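Local coordinates for L-asparaginase 1 (Escherichia coli, PDB 6NXC), which hydrolyses L-asparagine to L-aspartate and ammonium as a homotetrameric cytoplasmic enzyme that is switched on by asparagine bound at an allosteric site, at residues H90-I95 against S122-N127; Y162-V167 against N173-G178; G233-T236 against G240-A243. The protein carries 1 engineered substitution. All coordinates share one frame; numbering follows the deposited sequence.

Contact 1. Residues H90-I95 against S122-N127; sequences HIAEDI and SFMLEN
Ala-92 and Ile-95 meet Met-124 and Leu-125 through methyl groups, and the flat groups lie to the side: over one face of the Phe-123 ring sits the OG of Ser-122, 3.7 Å above the plane and shifted toward the rim, while the ring itself packs on helix 322-333. The His-90 ring, on the far side of its helix, meets that of Tyr-74 with the planes about 45° apart.

In the contact proper, Met-124 reaches toward helix 85-98 with a chain that runs out extended and then turns at the sulfur (chi3 82°), so that its CE lands on the CB of Ala-92 at 3.7 Å. Leu-125 divides its two methyls between neighbours one helical turn apart. Its CD2 lies 4.3 Å from Ala-92 CB, whereas CD1 lies 4.0 Å from Ile-95 CD1. The Ile-95 and Leu-125 side chains run nearly perpendicular and meet methyl to methyl. The small side chain of Ala-92 is consistent with the close approach of the backbones here, its CA being 7.2 Å from that of Leu-125. All four residues are buried, and the join between the segments is wholly apolar.

The arrangement belongs to an alpha/beta sheet domain, in which helices 85-98 and 114-124 are the connections before and after strand 104-108. Leu-125 is where the chain leaves the second helix and enters strand 125-126, which pairs antiparallel with strand 223-224; Val-224 of that strand touches both Ala-92 and Leu-125 and adds to the apolar cluster.

Contact 2. Residues Y162-V167 against N173-G178; sequences YPINEV and NRLYRG
Glu-166 and Arg-177 are brought together by one straight chain and one bent one: the carboxylate of Glu-166 is carried on a chain extended beyond CG, whereas Arg-177, stretched as far as CD, turns at chi3 (-71°) and lays its NE side toward the acid. The pair sits at the open end of the beta hairpin formed by strands 167-171 and 174-177, in the mixed sheet of the N-terminal domain.

The grip is a side-on, two-pronged salt bridge. NE of Arg-177 lies 2.7 Å from OE2 of Glu-166 (N-H...O angle 155°), and the longer arm runs 3.2 Å from NH2 of Arg-177 to OE1 of Glu-166. Both oxygens are met on their syn side, yet the two flat groups are not coplanar, their planes standing 40° apart. The guanidinium has further work: its NH2 also bonds to the carbonyl of Pro-213 and its NH1 to that of Gly-352, which fixes its rotation. A leucine at Arg-177 would probably leave the buried carboxylate of Glu-166 without its counter-charge and those two carbonyls without these donors.

Alongside the salt bridge, Ile-164, in the loop before the first strand, meets Leu-175 of the second; the two side chains lie side by side, pointing opposite ways, and touch through CG2 of Ile-164 and CD2 of Leu-175 at 4.0 Å. That loop is built from inverse gamma turns centred on Pro-163 and Asn-165. Beyond the salt bridge the backbones themselves join, Gly-178 N donating to Val-167 O at 3.0 Å.

Contact 3. Residues G233-T236 against G240-A243; sequences GVVT and GISA
The apolar part of the contact is a single pair, Val-235 and Ile-241. Ile-241 swings CG1 opposite its backbone N (chi1 -170°) and stays extended at chi2, which carries its CD1 back to the strand, 3.8 Å from CG1 of Val-235. The two side chains are set roughly square to one another. The same methyl also meets a polar atom without bonding to it: CD1 of Ile-241 lies 3.4 Å from O of Thr-236, a van der Waals contact. Because the CA atoms of Thr-236 and Ile-241 are 8.5 Å apart, this long side chain does the bridging.

Polar bonds are made elsewhere. OG1 of Thr-236 is hydrogen-bonded to NH1 of Arg-260, a residue of the allosteric asparagine site. Ser-242 is the N-cap of helix 243-250, its OG making a weak hydrogen bond to Asp-244 N.

The setting is the strand-to-helix loop after strand 232-236, the outermost strand, within this chain, of the parallel sheet of the C-terminal domain; Thr-236 packs there on Thr-236 of a neighbouring subunit. With one methyl resting on a valine and a carbonyl oxygen, the loop is held to the strand here by fit rather than by directional bonds.

How the contacts relate
Contacts 1 and 2 come first along the chain and belong to the N-terminal domain, their centres 15 Å apart. They touch, CG2 of Val-167 lying 4.1 Å from CD1 of Leu-125, so the helix packing of 90-95 on 122-127 continues into the start of the hairpin. Contact 3 follows later, in the C-terminal domain with its separate parallel sheet; its centre is 33 Å from that of contact 1 and 35 Å from that of contact 2, across the centre of the chain. The allosteric asparagine pocket draws on both domains, through the engineered Ala-182 beyond contact 2 and through Arg-260, the partner of Thr-236 in contact 3.

Contact 1. Residues H90-I95 against S122-N127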
loop_
_atom_site.group_PDB
_atom_site.type_symbol
_atom_site.label_atom_id
_atom_site.label_comp_id
_atom_site.label_asym_id
_atom_site.label_seq_id
_atom_site.Cartn_x
_atom_site.Cartn_y
_atom_site.Cartn_z
ATOM N N HIS B 90 29.766 -18.577 12.033
ATOM C CA HIS B 90 29.455 -20.008 12.329
ATOM C C HIS B 90 28.524 -20.476 11.199
ATOM O O HIS B 90 28.728 -21.604 10.644
ATOM C CB HIS B 90 28.716 -20.127 13.698
ATOM C CG HIS B 90 28.409 -21.486 14.227
ATOM N ND1 HIS B 90 29.001 -22.666 13.745
ATOM C CD2 HIS B 90 27.663 -21.862 15.299
ATOM C CE1 HIS B 90 28.538 -23.708 14.427
ATOM N NE2 HIS B 90 27.752 -23.235 15.412
ATOM N N ILE B 91 27.494 -19.661 10.865
ATOM C CA ILE B 91 26.539 -20.017 9.811
ATOM C C ILE B 91 27.269 -20.077 8.451
ATOM O O ILE B 91 27.081 -21.086 7.727
ATOM C CB ILE B 91 25.357 -19.043 9.785
ATOM C CG1 ILE B 91 24.550 -19.052 11.072
ATOM C CG2 ILE B 91 24.521 -19.283 8.533
ATOM C CD1 ILE B 91 23.600 -17.884 11.233
ATOM N N ALA B 92 28.164 -19.132 8.133
ATOM C CA ALA B 92 28.896 -19.117 6.844
ATOM C C ALA B 92 29.733 -20.387 6.695
ATOM O O ALA B 92 29.772 -21.038 5.634
ATOM C CB ALA B 92 29.748 -17.928 6.710
ATOM N N GLU B 93 30.375 -20.774 7.803
ATOM C CA GLU B 93 31.204 -22.011 7.830
ATOM C C GLU B 93 30.359 -23.252 7.611
ATOM O O GLU B 93 30.845 -24.210 6.952
ATOM C CB GLU B 93 32.030 -22.113 9.097
ATOM C CG GLU B 93 33.012 -20.940 9.226
ATOM C CD GLU B 93 33.774 -20.824 10.563
ATOM O OE1 GLU B 93 34.842 -20.131 10.527
ATOM O OE2 GLU B 93 33.308 -21.380 11.633
ATOM N N ASP B 94 29.188 -23.266 8.172
ATOM C CA ASP B 94 28.317 -24.461 8.029
ATOM C C ASP B 94 27.879 -24.532 6.548
ATOM O O ASP B 94 27.789 -25.624 6.036
ATOM C CB ASP B 94 27.108 -24.312 8.939
ATOM C CG ASP B 94 26.154 -25.475 9.108
ATOM O OD1 ASP B 94 26.567 -26.515 8.823
ATOM O OD2 ASP B 94 24.956 -25.243 9.548
ATOM N N ILE B 95 27.538 -23.398 5.903
ATOM C CA ILE B 95 27.172 -23.396 4.445
ATOM C C ILE B 95 28.360 -23.951 3.636
ATOM O O ILE B 95 28.170 -24.865 2.801
ATOM C CB ILE B 95 26.747 -21.997 3.972
ATOM C CG1 ILE B 95 25.426 -21.592 4.615
ATOM C CG2 ILE B 95 26.726 -21.857 2.436
ATOM C CD1 ILE B 95 25.210 -20.095 4.575
ATOM N N SER B 122 25.609 -12.141 2.730
ATOM C CA SER B 122 25.753 -11.612 1.386
ATOM C C SER B 122 27.195 -11.169 1.081
ATOM O O SER B 122 27.688 -11.379 -0.015
ATOM C CB SER B 122 24.774 -10.517 1.012
ATOM O OG SER B 122 25.075 -9.282 1.595
ATOM N N PHE B 123 27.818 -10.439 1.975
ATOM C CA PHE B 123 29.216 -9.970 1.855
ATOM C C PHE B 123 30.211 -11.081 2.073
ATOM O O PHE B 123 31.183 -11.098 1.326
ATOM C CB PHE B 123 29.451 -8.846 2.873
ATOM C CG PHE B 123 28.533 -7.694 2.598
ATOM C CD1 PHE B 123 28.697 -6.934 1.477
ATOM C CD2 PHE B 123 27.540 -7.329 3.499
ATOM C CE1 PHE B 123 27.851 -5.864 1.219
ATOM C CE2 PHE B 123 26.726 -6.253 3.268
ATOM C CZ PHE B 123 26.862 -5.541 2.111
ATOM N N MET B 124 29.899 -12.067 2.928
ATOM C CA MET B 124 30.904 -13.092 3.319
ATOM C C MET B 124 31.021 -14.132 2.179
ATOM O O MET B 124 32.130 -14.658 1.958
ATOM C CB MET B 124 30.459 -13.805 4.617
ATOM C CG MET B 124 30.557 -12.894 5.768
ATOM S SD MET B 124 29.801 -13.672 7.184
ATOM C CE MET B 124 31.237 -14.642 7.571
ATOM N N LEU B 125 29.913 -14.463 1.498
ATOM C CA LEU B 125 29.882 -15.633 0.585
ATOM C C LEU B 125 30.254 -15.129 -0.830
ATOM O O LEU B 125 29.354 -14.771 -1.637
ATOM C CB LEU B 125 28.500 -16.291 0.586
ATOM C CG LEU B 125 27.999 -16.813 1.911
ATOM C CD1 LEU B 125 26.663 -17.556 1.829
ATOM C CD2 LEU B 125 28.987 -17.770 2.483
ATOM N N GLU B 126 31.488 -15.265 -1.259
ATOM C CA GLU B 126 31.908 -14.819 -2.622
ATOM C C GLU B 126 31.864 -16.042 -3.550
ATOM O O GLU B 126 32.077 -17.167 -3.040
ATOM C CB GLU B 126 33.348 -14.253 -2.525
ATOM C CG GLU B 126 34.057 -14.113 -3.887
ATOM C CD GLU B 126 35.523 -13.676 -3.870
ATOM O OE1 GLU B 126 36.037 -13.236 -4.942
ATOM O OE2 GLU B 126 36.159 -13.787 -2.806
ATOM N N ASN B 127 31.514 -15.836 -4.805
ATOM C CA ASN B 127 31.290 -16.917 -5.811
ATOM C C ASN B 127 30.143 -17.832 -5.399
ATOM O O ASN B 127 30.254 -19.092 -5.529
ATOM C CB ASN B 127 32.541 -17.750 -6.079
ATOM C CG ASN B 127 33.714 -16.910 -6.493
ATOM O OD1 ASN B 127 33.545 -15.815 -6.994
ATOM N ND2 ASN B 127 34.898 -17.381 -6.160
#

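Contact 2. Residues Y162-V167 against N173-G178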
loop_
_atom_site.group_PDB
_atom_site.type_symbol
_atom_site.label_atom_id
_atom_site.label_comp_id
_atom_site.label_asym_id
_atom_site.label_seq_id
_atom_site.Cartn_x
_atom_site.Cartn_y
_atom_site.Cartn_z
ATOM N N TYR B 162 13.578 -22.058 -7.956
ATOM C CA TYR B 162 13.902 -20.654 -8.375
ATOM C C TYR B 162 15.218 -20.271 -7.781
ATOM O O TYR B 162 15.288 -19.466 -6.862
ATOM C CB TYR B 162 12.847 -19.662 -7.898
ATOM C CG TYR B 162 11.537 -19.981 -8.520
ATOM C CD1 TYR B 162 10.715 -20.932 -8.019
ATOM C CD2 TYR B 162 11.171 -19.358 -9.716
ATOM C CE1 TYR B 162 9.576 -21.329 -8.692
ATOM C CE2 TYR B 162 10.002 -19.669 -10.349
ATOM C CZ TYR B 162 9.201 -20.648 -9.836
ATOM O OH TYR B 162 8.059 -20.986 -10.440
ATOM N N PRO B 163 16.324 -20.880 -8.259
ATOM C CA PRO B 163 17.562 -20.934 -7.490
ATOM C C PRO B 163 18.493 -19.754 -7.685
ATOM O O PRO B 163 19.615 -19.863 -8.196
ATOM C CB PRO B 163 18.238 -22.249 -7.969
ATOM C CG PRO B 163 17.713 -22.485 -9.336
ATOM C CD PRO B 163 16.311 -21.898 -9.344
ATOM N N ILE B 164 17.992 -18.608 -7.259
ATOM C CA ILE B 164 18.719 -17.333 -7.391
ATOM C C ILE B 164 19.977 -17.419 -6.528
ATOM O O ILE B 164 19.898 -17.779 -5.292
ATOM C CB ILE B 164 17.818 -16.144 -7.040
ATOM C CG1 ILE B 164 18.613 -14.831 -7.036
ATOM C CG2 ILE B 164 17.204 -16.412 -5.715
ATOM C CD1 ILE B 164 17.861 -13.575 -7.530
ATOM N N ASN B 165 21.106 -17.099 -7.144
ATOM C CA ASN B 165 22.422 -17.206 -6.477
ATOM C C ASN B 165 22.766 -15.929 -5.709
ATOM O O ASN B 165 23.780 -15.226 -5.987
ATOM C CB ASN B 165 23.534 -17.342 -7.519
ATOM C CG ASN B 165 23.497 -18.641 -8.285
ATOM O OD1 ASN B 165 24.338 -18.706 -9.154
ATOM N ND2 ASN B 165 22.586 -19.572 -8.029
ATOM N N GLU B 166 21.963 -15.668 -4.702
ATOM C CA GLU B 166 22.094 -14.560 -3.786
ATOM C C GLU B 166 21.604 -15.073 -2.451
ATOM O O GLU B 166 20.905 -16.172 -2.293
ATOM C CB GLU B 166 21.189 -13.385 -4.212
ATOM C CG GLU B 166 21.596 -12.615 -5.418
ATOM C CD GLU B 166 20.757 -11.352 -5.603
ATOM O OE1 GLU B 166 20.434 -11.065 -6.742
ATOM O OE2 GLU B 166 20.447 -10.639 -4.596
ATOM N N VAL B 167 22.035 -14.340 -1.441
ATOM C CA VAL B 167 21.476 -14.547 -0.117
ATOM C C VAL B 167 20.164 -13.779 -0.085
ATOM O O VAL B 167 20.195 -12.525 -0.329
ATOM C CB VAL B 167 22.376 -14.101 1.029
ATOM C CG1 VAL B 167 21.615 -14.390 2.298
ATOM C CG2 VAL B 167 23.732 -14.775 0.984
ATOM N N ASN B 173 5.097 -14.709 1.518
ATOM C CA ASN B 173 4.893 -14.848 0.071
ATOM C C ASN B 173 5.804 -13.978 -0.758
ATOM O O ASN B 173 5.432 -13.735 -1.943
ATOM C CB ASN B 173 3.397 -14.613 -0.292
ATOM C CG ASN B 173 2.535 -15.664 0.376
ATOM O OD1 ASN B 173 1.688 -15.339 1.173
ATOM N ND2 ASN B 173 2.899 -16.891 0.207
ATOM N N ARG B 174 6.864 -13.366 -0.198
ATOM C CA ARG B 174 7.824 -12.567 -0.982
ATOM C C ARG B 174 9.252 -13.026 -0.673
ATOM O O ARG B 174 9.526 -13.427 0.416
ATOM C CB ARG B 174 7.681 -11.090 -0.658
ATOM C CG ARG B 174 6.356 -10.566 -1.248
ATOM C CD ARG B 174 5.882 -9.263 -0.625
ATOM N NE ARG B 174 5.146 -8.528 -1.673
ATOM C CZ ARG B 174 5.218 -7.206 -1.939
ATOM N NH1 ARG B 174 5.953 -6.366 -1.208
ATOM N NH2 ARG B 174 4.494 -6.722 -2.935
ATOM N N LEU B 175 10.040 -13.076 -1.730
ATOM C CA LEU B 175 11.477 -13.241 -1.628
ATOM C C LEU B 175 12.145 -11.895 -1.812
ATOM O O LEU B 175 12.011 -11.320 -2.924
ATOM C CB LEU B 175 11.960 -14.247 -2.651
ATOM C CG LEU B 175 13.401 -14.737 -2.499
ATOM C CD1 LEU B 175 13.609 -15.606 -1.309
ATOM C CD2 LEU B 175 13.920 -15.324 -3.804
ATOM N N TYR B 176 12.992 -11.518 -0.841
ATOM C CA TYR B 176 13.708 -10.233 -0.836
ATOM C C TYR B 176 15.215 -10.470 -1.008
ATOM O O TYR B 176 15.729 -11.496 -0.523
ATOM C CB TYR B 176 13.454 -9.495 0.461
ATOM C CG TYR B 176 12.000 -9.205 0.740
ATOM C CD1 TYR B 176 11.312 -8.173 0.134
ATOM C CD2 TYR B 176 11.294 -9.963 1.643
ATOM C CE1 TYR B 176 9.989 -7.897 0.455
ATOM C CE2 TYR B 176 9.950 -9.751 1.925
ATOM C CZ TYR B 176 9.316 -8.645 1.393
ATOM O OH TYR B 176 7.980 -8.443 1.665
ATOM N N ARG B 177 15.880 -9.488 -1.613
ATOM C CA ARG B 177 17.360 -9.466 -1.523
ATOM C C ARG B 177 17.754 -9.268 -0.066
ATOM O O ARG B 177 17.306 -8.326 0.559
ATOM C CB ARG B 177 17.903 -8.374 -2.415
ATOM C CG ARG B 177 19.408 -8.327 -2.357
ATOM C CD ARG B 177 20.092 -7.373 -3.352
ATOM N NE ARG B 177 19.941 -7.953 -4.716
ATOM C CZ ARG B 177 19.896 -7.275 -5.834
ATOM N NH1 ARG B 177 20.092 -5.977 -5.824
ATOM N NH2 ARG B 177 19.666 -7.926 -6.980
ATOM N N GLY B 178 18.534 -10.168 0.501
ATOM C CA GLY B 178 18.889 -10.136 1.947
ATOM C C GLY B 178 19.431 -8.817 2.415
ATOM O O GLY B 178 18.954 -8.371 3.502
#

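Contact 3. Residues G233-T236 against G240-A243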
loop_
_atom_site.group_PDB
_atom_site.type_symbol
_atom_site.label_atom_id
_atom_site.label_comp_id
_atom_site.label_asym_id
_atom_site.label_seq_id
_atom_site.Cartn_x
_atom_site.Cartn_y
_atom_site.Cartn_z
ATOM N N GLY B 233 30.176 2.023 16.293
ATOM C CA GLY B 233 29.140 2.790 16.999
ATOM C C GLY B 233 28.024 3.238 16.058
ATOM O O GLY B 233 28.294 3.456 14.837
ATOM N N VAL B 234 26.803 3.187 16.564
ATOM C CA VAL B 234 25.619 3.528 15.750
ATOM C C VAL B 234 24.989 4.750 16.441
ATOM O O VAL B 234 24.380 4.598 17.496
ATOM C CB VAL B 234 24.634 2.341 15.647
ATOM C CG1 VAL B 234 23.416 2.776 14.887
ATOM C CG2 VAL B 234 25.234 1.115 14.936
ATOM N N VAL B 235 25.187 5.927 15.837
ATOM C CA VAL B 235 24.695 7.218 16.355
ATOM C C VAL B 235 23.422 7.670 15.651
ATOM O O VAL B 235 23.408 7.695 14.492
ATOM C CB VAL B 235 25.781 8.251 16.123
ATOM C CG1 VAL B 235 25.365 9.582 16.682
ATOM C CG2 VAL B 235 27.104 7.799 16.695
ATOM N N THR B 236 22.366 7.855 16.396
ATOM C CA THR B 236 21.121 8.404 15.937
ATOM C C THR B 236 21.262 9.904 16.083
ATOM O O THR B 236 21.496 10.384 17.200
ATOM C CB THR B 236 19.944 7.837 16.694
ATOM O OG1 THR B 236 19.956 6.437 16.356
ATOM C CG2 THR B 236 18.665 8.519 16.196
ATOM N N GLY B 240 19.104 18.125 19.977
ATOM C CA GLY B 240 19.763 18.172 21.288
ATOM C C GLY B 240 20.951 17.215 21.395
ATOM O O GLY B 240 21.682 17.354 22.371
ATOM N N ILE B 241 21.237 16.351 20.423
ATOM C CA ILE B 241 22.446 15.502 20.506
ATOM C C ILE B 241 23.693 16.408 20.750
ATOM O O ILE B 241 23.829 17.349 20.016
ATOM C CB ILE B 241 22.615 14.679 19.230
ATOM C CG1 ILE B 241 23.715 13.655 19.439
ATOM C CG2 ILE B 241 22.804 15.496 17.960
ATOM C CD1 ILE B 241 23.833 12.635 18.370
ATOM N N SER B 242 24.655 16.032 21.604
ATOM C CA SER B 242 25.908 16.844 21.790
ATOM C C SER B 242 27.126 16.247 21.065
ATOM O O SER B 242 27.189 15.045 20.948
ATOM C CB SER B 242 26.214 17.036 23.248
ATOM O OG SER B 242 26.380 15.781 23.889
ATOM N N ALA B 243 28.113 17.093 20.750
ATOM C CA ALA B 243 29.556 16.775 20.565
ATOM C C ALA B 243 30.070 15.625 21.490
ATOM O O ALA B 243 30.858 14.718 21.059
ATOM C CB ALA B 243 30.261 18.078 20.736
#